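Local coordinates for quinonprotein alcohol dehydrogenase-like protein (Bacteroides thetaiotaomicron VPI-5482, PDB 4R5O), which is of unknown function but binds calcium ions and joins an immunoglobulin-like beta-sandwich domain to a seven-bladed beta-propeller, at residues Phe280-Thr290 with Asn299-Phe307; Glu335-Val343 with Ile349-Ser357. All coordinates share one frame; numbering follows the deposited sequence.

Contact 1: residues Phe280-Thr290 with Asn299-Phe307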
loop_
_atom_site.group_PDB
_atom_site.type_symbol
_atom_site.label_atom_id
_atom_site.label_comp_id
_atom_site.label_asym_id
_atom_site.label_seq_id
_atom_site.Cartn_x
_atom_site.Cartn_y
_atom_site.Cartn_z
ATOM N N PHE A 280 5.146 -11.004 13.229
ATOM C CA PHE A 280 4.212 -11.583 14.194
ATOM C C PHE A 280 2.865 -11.713 13.543
ATOM O O PHE A 280 2.391 -10.737 12.945
ATOM C CB PHE A 280 4.118 -10.731 15.469
ATOM C CG PHE A 280 5.425 -10.484 16.165
ATOM C CD1 PHE A 280 6.257 -9.458 15.761
ATOM C CD2 PHE A 280 5.808 -11.255 17.252
ATOM C CE1 PHE A 280 7.489 -9.249 16.384
ATOM C CE2 PHE A 280 7.029 -11.038 17.887
ATOM C CZ PHE A 280 7.860 -10.030 17.451
ATOM N N VAL A 281 2.248 -12.891 13.624
ATOM C CA VAL A 281 0.936 -13.064 13.013
ATOM C C VAL A 281 -0.058 -13.518 14.087
ATOM O O VAL A 281 0.268 -14.341 14.939
ATOM C CB VAL A 281 0.941 -14.036 11.784
ATOM C CG1 VAL A 281 1.785 -13.484 10.640
ATOM C CG2 VAL A 281 1.401 -15.448 12.144
ATOM N N LEU A 282 -1.269 -12.961 14.039
ATOM C CA LEU A 282 -2.362 -13.388 14.914
ATOM C C LEU A 282 -3.075 -14.541 14.222
ATOM O O LEU A 282 -3.614 -14.340 13.135
ATOM C CB LEU A 282 -3.315 -12.228 15.265
ATOM C CG LEU A 282 -4.523 -12.603 16.143
ATOM C CD1 LEU A 282 -4.095 -12.940 17.601
ATOM C CD2 LEU A 282 -5.557 -11.510 16.128
ATOM N N ALA A 283 -2.997 -15.759 14.791
ATOM C CA ALA A 283 -3.603 -16.958 14.190
ATOM C C ALA A 283 -5.044 -17.145 14.654
ATOM O O ALA A 283 -5.508 -16.404 15.529
ATOM C CB ALA A 283 -2.790 -18.184 14.516
ATOM N N LYS A 284 -5.765 -18.127 14.037
ATOM C CA LYS A 284 -7.200 -18.386 14.286
ATOM C C LYS A 284 -7.430 -18.886 15.722
ATOM O O LYS A 284 -8.522 -18.676 16.241
ATOM C CB LYS A 284 -7.800 -19.380 13.283
ATOM C CG LYS A 284 -9.326 -19.331 13.265
ATOM C CD LYS A 284 -9.931 -20.474 12.503
ATOM C CE LYS A 284 -11.430 -20.446 12.643
ATOM N NZ LYS A 284 -12.057 -21.614 11.979
ATOM N N ASP A 285 -6.410 -19.450 16.388
ATOM C CA ASP A 285 -6.522 -19.881 17.783
ATOM C C ASP A 285 -6.521 -18.666 18.766
ATOM O O ASP A 285 -6.664 -18.859 19.978
ATOM C CB ASP A 285 -5.373 -20.837 18.136
ATOM C CG ASP A 285 -3.975 -20.261 18.106
ATOM O OD1 ASP A 285 -3.806 -19.122 17.634
ATOM O OD2 ASP A 285 -3.051 -20.953 18.542
ATOM N N GLY A 286 -6.336 -17.454 18.226
ATOM C CA GLY A 286 -6.316 -16.193 18.964
ATOM C C GLY A 286 -4.965 -15.852 19.544
ATOM O O GLY A 286 -4.840 -14.884 20.300
ATOM N N ASN A 287 -3.941 -16.653 19.193
ATOM C CA ASN A 287 -2.575 -16.484 19.681
ATOM C C ASN A 287 -1.692 -15.833 18.616
ATOM O O ASN A 287 -2.049 -15.805 17.437
ATOM C CB ASN A 287 -1.975 -17.825 20.130
ATOM C CG ASN A 287 -2.583 -18.356 21.403
ATOM O OD1 ASN A 287 -2.885 -19.541 21.521
ATOM N ND2 ASN A 287 -2.889 -17.486 22.345
ATOM N N VAL A 288 -0.557 -15.254 19.062
ATOM C CA VAL A 288 0.402 -14.592 18.186
ATOM C C VAL A 288 1.546 -15.535 17.989
ATOM O O VAL A 288 2.013 -16.149 18.943
ATOM C CB VAL A 288 0.838 -13.209 18.722
ATOM C CG1 VAL A 288 2.117 -12.705 18.055
ATOM C CG2 VAL A 288 -0.301 -12.214 18.536
ATOM N N TYR A 289 1.986 -15.653 16.733
ATOM C CA TYR A 289 3.081 -16.509 16.329
ATOM C C TYR A 289 4.184 -15.738 15.682
ATOM O O TYR A 289 3.936 -14.836 14.893
ATOM C CB TYR A 289 2.585 -17.584 15.342
ATOM C CG TYR A 289 1.711 -18.645 15.956
ATOM C CD1 TYR A 289 0.376 -18.390 16.253
ATOM C CD2 TYR A 289 2.176 -19.946 16.117
ATOM C CE1 TYR A 289 -0.446 -19.377 16.798
ATOM C CE2 TYR A 289 1.361 -20.949 16.646
ATOM C CZ TYR A 289 0.049 -20.658 16.983
ATOM O OH TYR A 289 -0.757 -21.653 17.460
ATOM N N THR A 290 5.410 -16.134 15.962
ATOM C CA THR A 290 6.599 -15.607 15.313
ATOM C C THR A 290 7.559 -16.787 15.173
ATOM O O THR A 290 7.179 -17.909 15.458
ATOM C CB THR A 290 7.170 -14.391 16.062
ATOM O OG1 THR A 290 8.146 -13.746 15.225
ATOM C CG2 THR A 290 7.753 -14.735 17.452
ATOM N N ASN A 299 12.147 -22.280 14.995
ATOM C CA ASN A 299 11.046 -22.704 15.851
ATOM C C ASN A 299 9.841 -21.812 15.653
ATOM O O ASN A 299 9.977 -20.590 15.736
ATOM C CB ASN A 299 11.450 -22.692 17.314
ATOM C CG ASN A 299 12.649 -23.522 17.650
ATOM O OD1 ASN A 299 12.719 -24.721 17.378
ATOM N ND2 ASN A 299 13.587 -22.907 18.333
ATOM N N ILE A 300 8.664 -22.403 15.372
ATOM C CA ILE A 300 7.391 -21.663 15.293
ATOM C C ILE A 300 6.965 -21.428 16.727
ATOM O O ILE A 300 6.704 -22.393 17.459
ATOM C CB ILE A 300 6.321 -22.381 14.443
ATOM C CG1 ILE A 300 6.874 -22.736 13.046
ATOM C CG2 ILE A 300 5.039 -21.537 14.384
ATOM C CD1 ILE A 300 6.016 -23.644 12.220
ATOM N N VAL A 301 6.988 -20.163 17.160
ATOM C CA VAL A 301 6.700 -19.844 18.551
ATOM C C VAL A 301 5.270 -19.308 18.692
ATOM O O VAL A 301 4.913 -18.328 18.076
ATOM C CB VAL A 301 7.729 -18.841 19.132
ATOM C CG1 VAL A 301 7.396 -18.479 20.576
ATOM C CG2 VAL A 301 9.144 -19.404 19.045
ATOM N N LYS A 302 4.483 -19.949 19.545
ATOM C CA LYS A 302 3.141 -19.548 19.952
ATOM C C LYS A 302 3.275 -18.660 21.164
ATOM O O LYS A 302 3.928 -19.065 22.120
ATOM C CB LYS A 302 2.297 -20.797 20.228
ATOM C CG LYS A 302 0.898 -20.617 20.773
ATOM C CD LYS A 302 0.388 -22.016 21.047
ATOM C CE LYS A 302 -1.040 -22.176 21.457
ATOM N NZ LYS A 302 -1.401 -23.601 21.639
ATOM N N ILE A 303 2.721 -17.438 21.107
ATOM C CA ILE A 303 2.788 -16.508 22.234
ATOM C C ILE A 303 1.384 -16.459 22.788
ATOM O O ILE A 303 0.479 -15.945 22.119
ATOM C CB ILE A 303 3.376 -15.106 21.877
ATOM C CG1 ILE A 303 4.672 -15.220 20.998
ATOM C CG2 ILE A 303 3.598 -14.269 23.156
ATOM C CD1 ILE A 303 5.248 -13.866 20.328
ATOM N N LYS A 304 1.170 -17.057 23.971
ATOM C CA LYS A 304 -0.180 -17.082 24.506
ATOM C C LYS A 304 -0.474 -15.718 25.189
ATOM O O LYS A 304 0.436 -14.890 25.336
ATOM C CB LYS A 304 -0.362 -18.271 25.455
ATOM C CG LYS A 304 -0.071 -19.651 24.838
ATOM C CD LYS A 304 -0.245 -20.732 25.900
ATOM C CE LYS A 304 0.062 -22.132 25.447
ATOM N NZ LYS A 304 -0.191 -23.112 26.535
ATOM N N ASN A 305 -1.756 -15.480 25.550
ATOM C CA ASN A 305 -2.264 -14.272 26.216
ATOM C C ASN A 305 -1.455 -13.909 27.477
ATOM O O ASN A 305 -1.301 -12.723 27.786
ATOM C CB ASN A 305 -3.750 -14.458 26.616
ATOM C CG ASN A 305 -4.743 -14.708 25.475
ATOM O OD1 ASN A 305 -4.394 -14.832 24.276
ATOM N ND2 ASN A 305 -6.029 -14.793 25.844
ATOM N N ASP A 306 -0.955 -14.908 28.202
ATOM C CA ASP A 306 -0.209 -14.648 29.433
ATOM C C ASP A 306 1.307 -14.538 29.133
ATOM O O ASP A 306 2.125 -14.459 30.055
ATOM C CB ASP A 306 -0.497 -15.743 30.483
ATOM C CG ASP A 306 -0.117 -17.173 30.109
ATOM O OD1 ASP A 306 0.311 -17.403 28.936
ATOM O OD2 ASP A 306 -0.222 -18.060 30.991
ATOM N N PHE A 307 1.655 -14.539 27.833
ATOM C CA PHE A 307 2.985 -14.386 27.233
ATOM C C PHE A 307 3.907 -15.599 27.596
ATOM O O PHE A 307 5.154 -15.494 27.536
ATOM C CB PHE A 307 3.627 -13.035 27.626
ATOM C CG PHE A 307 3.130 -11.871 26.785
ATOM C CD1 PHE A 307 1.773 -11.732 26.479
ATOM C CD2 PHE A 307 4.000 -10.880 26.364
ATOM C CE1 PHE A 307 1.318 -10.675 25.693
ATOM C CE2 PHE A 307 3.538 -9.797 25.599
ATOM C CZ PHE A 307 2.206 -9.711 25.259
#

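Contact 2: residues Glu335-Val343 with Ile349-Ser357. With CA (calcium ion), chain L.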
loop_
_atom_site.group_PDB
_atom_site.type_symbol
_atom_site.label_atom_id
_atom_site.label_comp_id
_atom_site.label_asym_id
_atom_site.label_seq_id
_atom_site.Cartn_x
_atom_site.Cartn_y
_atom_site.Cartn_z
ATOM N N GLU A 335 -7.660 -16.376 8.843
ATOM C CA GLU A 335 -8.662 -15.949 9.828
ATOM C C GLU A 335 -9.774 -16.974 9.947
ATOM O O GLU A 335 -10.528 -16.943 10.916
ATOM C CB GLU A 335 -9.257 -14.586 9.445
ATOM C CG GLU A 335 -8.302 -13.412 9.586
ATOM C CD GLU A 335 -8.801 -12.064 9.083
ATOM O OE1 GLU A 335 -9.913 -11.988 8.502
ATOM O OE2 GLU A 335 -8.018 -11.092 9.193
ATOM N N THR A 336 -9.865 -17.891 8.968
ATOM C CA THR A 336 -10.933 -18.886 8.870
ATOM C C THR A 336 -10.432 -20.325 9.078
ATOM O O THR A 336 -11.253 -21.202 9.349
ATOM C CB THR A 336 -11.607 -18.780 7.491
ATOM O OG1 THR A 336 -10.654 -19.061 6.458
ATOM C CG2 THR A 336 -12.230 -17.412 7.255
ATOM N N GLU A 337 -9.119 -20.575 8.950
ATOM C CA GLU A 337 -8.548 -21.908 9.141
ATOM C C GLU A 337 -7.325 -21.834 10.054
ATOM O O GLU A 337 -6.682 -20.801 10.129
ATOM C CB GLU A 337 -8.189 -22.568 7.801
ATOM C CG GLU A 337 -9.421 -22.953 6.993
ATOM C CD GLU A 337 -9.261 -23.660 5.662
ATOM O OE1 GLU A 337 -8.184 -24.238 5.394
ATOM O OE2 GLU A 337 -10.257 -23.687 4.906
ATOM N N ASN A 338 -7.026 -22.925 10.768
ATOM C CA ASN A 338 -5.911 -23.055 11.721
ATOM C C ASN A 338 -4.613 -23.310 10.953
ATOM O O ASN A 338 -3.981 -24.378 11.058
ATOM C CB ASN A 338 -6.222 -24.183 12.707
ATOM C CG ASN A 338 -7.515 -23.968 13.449
ATOM O OD1 ASN A 338 -7.774 -22.888 14.019
ATOM N ND2 ASN A 338 -8.331 -25.014 13.487
ATOM N N ILE A 339 -4.229 -22.296 10.168
ATOM C CA ILE A 339 -3.120 -22.321 9.233
ATOM C C ILE A 339 -2.246 -21.055 9.314
ATOM O O ILE A 339 -2.730 -19.936 9.519
ATOM C CB ILE A 339 -3.752 -22.451 7.806
ATOM C CG1 ILE A 339 -4.249 -23.877 7.554
ATOM C CG2 ILE A 339 -2.816 -22.028 6.675
ATOM C CD1 ILE A 339 -5.046 -24.019 6.278
ATOM N N ILE A 340 -0.944 -21.269 9.086
ATOM C CA ILE A 340 0.067 -20.241 8.885
ATOM C C ILE A 340 0.900 -20.663 7.672
ATOM O O ILE A 340 1.379 -21.798 7.607
ATOM C CB ILE A 340 0.954 -19.910 10.112
ATOM C CG1 ILE A 340 0.098 -19.543 11.339
ATOM C CG2 ILE A 340 1.974 -18.799 9.753
ATOM C CD1 ILE A 340 0.830 -19.367 12.597
ATOM N N TYR A 341 1.019 -19.770 6.702
ATOM C CA TYR A 341 1.895 -19.960 5.562
ATOM C C TYR A 341 3.246 -19.312 5.881
ATOM O O TYR A 341 3.261 -18.188 6.384
ATOM C CB TYR A 341 1.283 -19.395 4.277
ATOM C CG TYR A 341 0.024 -20.090 3.830
ATOM C CD1 TYR A 341 0.078 -21.240 3.047
ATOM C CD2 TYR A 341 -1.227 -19.566 4.132
ATOM C CE1 TYR A 341 -1.086 -21.882 2.623
ATOM C CE2 TYR A 341 -2.397 -20.191 3.695
ATOM C CZ TYR A 341 -2.319 -21.355 2.950
ATOM O OH TYR A 341 -3.454 -21.964 2.489
ATOM N N LEU A 342 4.362 -20.010 5.634
ATOM C CA LEU A 342 5.692 -19.456 5.882
ATOM C C LEU A 342 6.636 -19.930 4.771
ATOM O O LEU A 342 6.374 -20.949 4.137
ATOM C CB LEU A 342 6.252 -19.780 7.295
ATOM C CG LEU A 342 6.509 -21.215 7.788
ATOM C CD1 LEU A 342 7.206 -21.173 9.117
ATOM C CD2 LEU A 342 5.230 -22.021 7.972
ATOM N N VAL A 343 7.677 -19.119 4.477
ATOM C CA VAL A 343 8.638 -19.312 3.379
ATOM C C VAL A 343 9.993 -19.799 3.878
ATOM O O VAL A 343 10.585 -19.184 4.763
ATOM C CB VAL A 343 8.850 -17.999 2.591
ATOM C CG1 VAL A 343 9.617 -18.261 1.294
ATOM C CG2 VAL A 343 7.532 -17.305 2.292
ATOM N N ILE A 349 7.057 -22.800 0.123
ATOM C CA ILE A 349 6.044 -22.337 1.050
ATOM C C ILE A 349 5.569 -23.548 1.785
ATOM O O ILE A 349 5.334 -24.599 1.188
ATOM C CB ILE A 349 4.913 -21.548 0.321
ATOM C CG1 ILE A 349 5.491 -20.213 -0.214
ATOM C CG2 ILE A 349 3.690 -21.266 1.226
ATOM C CD1 ILE A 349 4.811 -19.682 -1.345
ATOM N N TYR A 350 5.517 -23.409 3.101
ATOM C CA TYR A 350 5.015 -24.390 4.032
ATOM C C TYR A 350 3.688 -23.911 4.581
ATOM O O TYR A 350 3.531 -22.723 4.858
ATOM C CB TYR A 350 6.035 -24.638 5.143
ATOM C CG TYR A 350 7.246 -25.418 4.687
ATOM C CD1 TYR A 350 8.317 -24.782 4.062
ATOM C CD2 TYR A 350 7.332 -26.791 4.892
ATOM C CE1 TYR A 350 9.427 -25.498 3.623
ATOM C CE2 TYR A 350 8.447 -27.517 4.470
ATOM C CZ TYR A 350 9.494 -26.864 3.837
ATOM O OH TYR A 350 10.615 -27.556 3.429
ATOM N N LYS A 351 2.714 -24.821 4.661
ATOM C CA LYS A 351 1.394 -24.565 5.245
ATOM C C LYS A 351 1.370 -25.228 6.604
ATOM O O LYS A 351 1.198 -26.449 6.685
ATOM C CB LYS A 351 0.250 -25.048 4.333
ATOM C CG LYS A 351 -1.122 -24.823 4.935
ATOM C CD LYS A 351 -2.292 -25.134 4.003
ATOM C CE LYS A 351 -2.609 -26.585 3.798
ATOM N NZ LYS A 351 -3.783 -26.734 2.901
ATOM N N TYR A 352 1.654 -24.445 7.666
ATOM C CA TYR A 352 1.669 -24.952 9.029
ATOM C C TYR A 352 0.270 -24.969 9.581
ATOM O O TYR A 352 -0.416 -23.956 9.606
ATOM C CB TYR A 352 2.602 -24.140 9.946
ATOM C CG TYR A 352 2.563 -24.563 11.405
ATOM C CD1 TYR A 352 2.949 -25.847 11.796
ATOM C CD2 TYR A 352 2.205 -23.661 12.403
ATOM C CE1 TYR A 352 2.924 -26.242 13.136
ATOM C CE2 TYR A 352 2.188 -24.040 13.749
ATOM C CZ TYR A 352 2.552 -25.333 14.109
ATOM O OH TYR A 352 2.558 -25.724 15.425
ATOM N N ILE A 353 -0.122 -26.133 10.070
ATOM C CA ILE A 353 -1.414 -26.342 10.691
ATOM C C ILE A 353 -1.149 -26.385 12.170
ATOM O O ILE A 353 -0.550 -27.336 12.656
ATOM C CB ILE A 353 -2.088 -27.604 10.118
ATOM C CG1 ILE A 353 -2.300 -27.417 8.582
ATOM C CG2 ILE A 353 -3.417 -27.843 10.838
ATOM C CD1 ILE A 353 -2.485 -28.694 7.743
ATOM N N LEU A 354 -1.532 -25.314 12.864
ATOM C CA LEU A 354 -1.355 -25.115 14.300
ATOM C C LEU A 354 -1.531 -26.439 15.076
ATOM O O LEU A 354 -2.572 -27.092 14.952
ATOM C CB LEU A 354 -2.365 -24.056 14.841
ATOM C CG LEU A 354 -2.574 -22.762 14.070
ATOM C CD1 LEU A 354 -3.734 -21.948 14.667
ATOM C CD2 LEU A 354 -1.303 -21.952 13.969
ATOM N N GLY A 355 -0.498 -26.826 15.825
ATOM C CA GLY A 355 -0.484 -28.037 16.641
ATOM C C GLY A 355 -0.100 -29.327 15.934
ATOM O O GLY A 355 0.145 -30.350 16.592
ATOM N N ASP A 356 -0.073 -29.308 14.597
ATOM C CA ASP A 356 0.276 -30.502 13.870
ATOM C C ASP A 356 1.587 -30.252 13.161
ATOM O O ASP A 356 1.628 -29.515 12.173
ATOM C CB ASP A 356 -0.857 -30.881 12.923
ATOM C CG ASP A 356 -0.666 -32.176 12.167
ATOM O OD1 ASP A 356 0.047 -33.076 12.687
ATOM O OD2 ASP A 356 -1.278 -32.318 11.080
ATOM N N SER A 357 2.680 -30.817 13.719
ATOM C CA SER A 357 4.055 -30.690 13.216
ATOM C C SER A 357 4.276 -31.518 11.929
ATOM O O SER A 357 5.294 -31.334 11.262
ATOM C CB SER A 357 5.054 -31.121 14.291
ATOM O OG SER A 357 4.832 -32.456 14.724
HETATM CA CA CA L . -1.306 -35.248 11.438
#

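Contact 1: residues Phe280-Thr290 with Asn299-Phe307
Ile303 packs its CD1 methyl between Val288 and Thr290 of the neighbouring strand, with the edge of the Phe280 ring beside it, and this is the dense side of the contact. CD1 lies 4.0 Å from Val288 CG1 and 3.9 Å from Thr290 CG2. The first torsion of Ile303 (chi1 -45°) sets CG1 anti to the carbonyl carbon, which carries the methyl to this spot; the Ile303 side chain also touches Ile272 of strand 272-274. Strands 288-294 and 297-303 form an antiparallel beta hairpin at the middle of a four-stranded propeller blade. Thr290 pairs with Val301 through Thr290 N to Val301 O at 3.1 Å and Val301 N to Thr290 O at 2.8 Å. On the other face, Lys302 runs alongside Tyr289, its CA over the ring face 4.2 Å from the centroid, while Ile300 CG2 touches the ring edge at CD2. Toward the turn the contact becomes more polar and partly exposed, with Asn287 lying against Lys302. Asp285 holds the turn of 280-290 itself: OD2 takes the Tyr289 hydroxyl (OH to OD2 2.6 Å), and OD1 accepts from Asn287 N in an Asx turn. Lys302 NZ stays 4.4 Å from Asp285 OD2, too far for a salt bridge. On the exposed side, Asn305 OD1 comes only to 4.0 Å from Gly286 O.

Contact 2: residues Glu335-Val343 with Ile349-Ser357
Ile340 and Tyr352 face each other as a hydrogen-bonded pair in the antiparallel beta hairpin of strands 339-343 and 349-353, part of one sheet of the beta-propeller. The backbone bonds form the first group. Ile340 N reaches Tyr352 O at 2.8 Å, and Tyr352 N answers to Ile340 O. Leu342 and Tyr350 repeat the exchange one pair further on, with Tyr350 N 2.8 Å from Leu342 O. Next to these pairs, Leu354 N also reaches Asn338 O, but from above the carbonyl plane and at 3.2 Å.

Apolar packing is the second group, and it differs between the two faces. On one, Leu342 CD2 lies against CB of both Tyr350 and Tyr352, and the Leu354 side chain crosses that of Ile340 at about a right angle, its CD2 3.6 Å from Ile340 CD1. On the other, Tyr341 and Lys351 run side by side: the lysine CD sits obliquely to the ring, 3.7 Å from Tyr341 CE1, before the chain bends at chi3 (76°). Ile339 CG2 covers one face of that ring near its rim, and Ile349 CG2 approaches CD1. Leu377, Leu379 and Leu386 of the next sheet also touch Tyr341, so a serine here would probably leave Ile339 and the aliphatic part of Lys351 without the surface they lean on and open a gap between the sheets.

The third group belongs to the type II turn from Ile353 to Asp356. Gly355, at positive phi, donates its N-H to Tyr352 OH. Asp356 then leads away from the strands, its first torsion (chi1 -176°) placing the carboxylate so that OD1 lies 2.9 Å from the calcium ion, which Asp358 also binds.

Contacts 1 and 2 are hairpins of successive propeller sheets, met in series along the chain, with centres about 12 Å apart. Tyr289 of contact 1 joins them: its CG lies 3.5 Å from Ile340 CD1 of contact 2, and its OH 3.5 Å from Leu354 CD2, so the ring that packs on Lys302 within its own hairpin also fills the space between the two sheets. At the loop ends a polar tie is added, a probable hydrogen bond from Lys284 NZ to Thr336 O at 2.8 Å. The calcium site belongs to contact 2 through Asp356; contact 1 only approaches it, the side chain of Ile300 standing about 10 Å from that of Asp356.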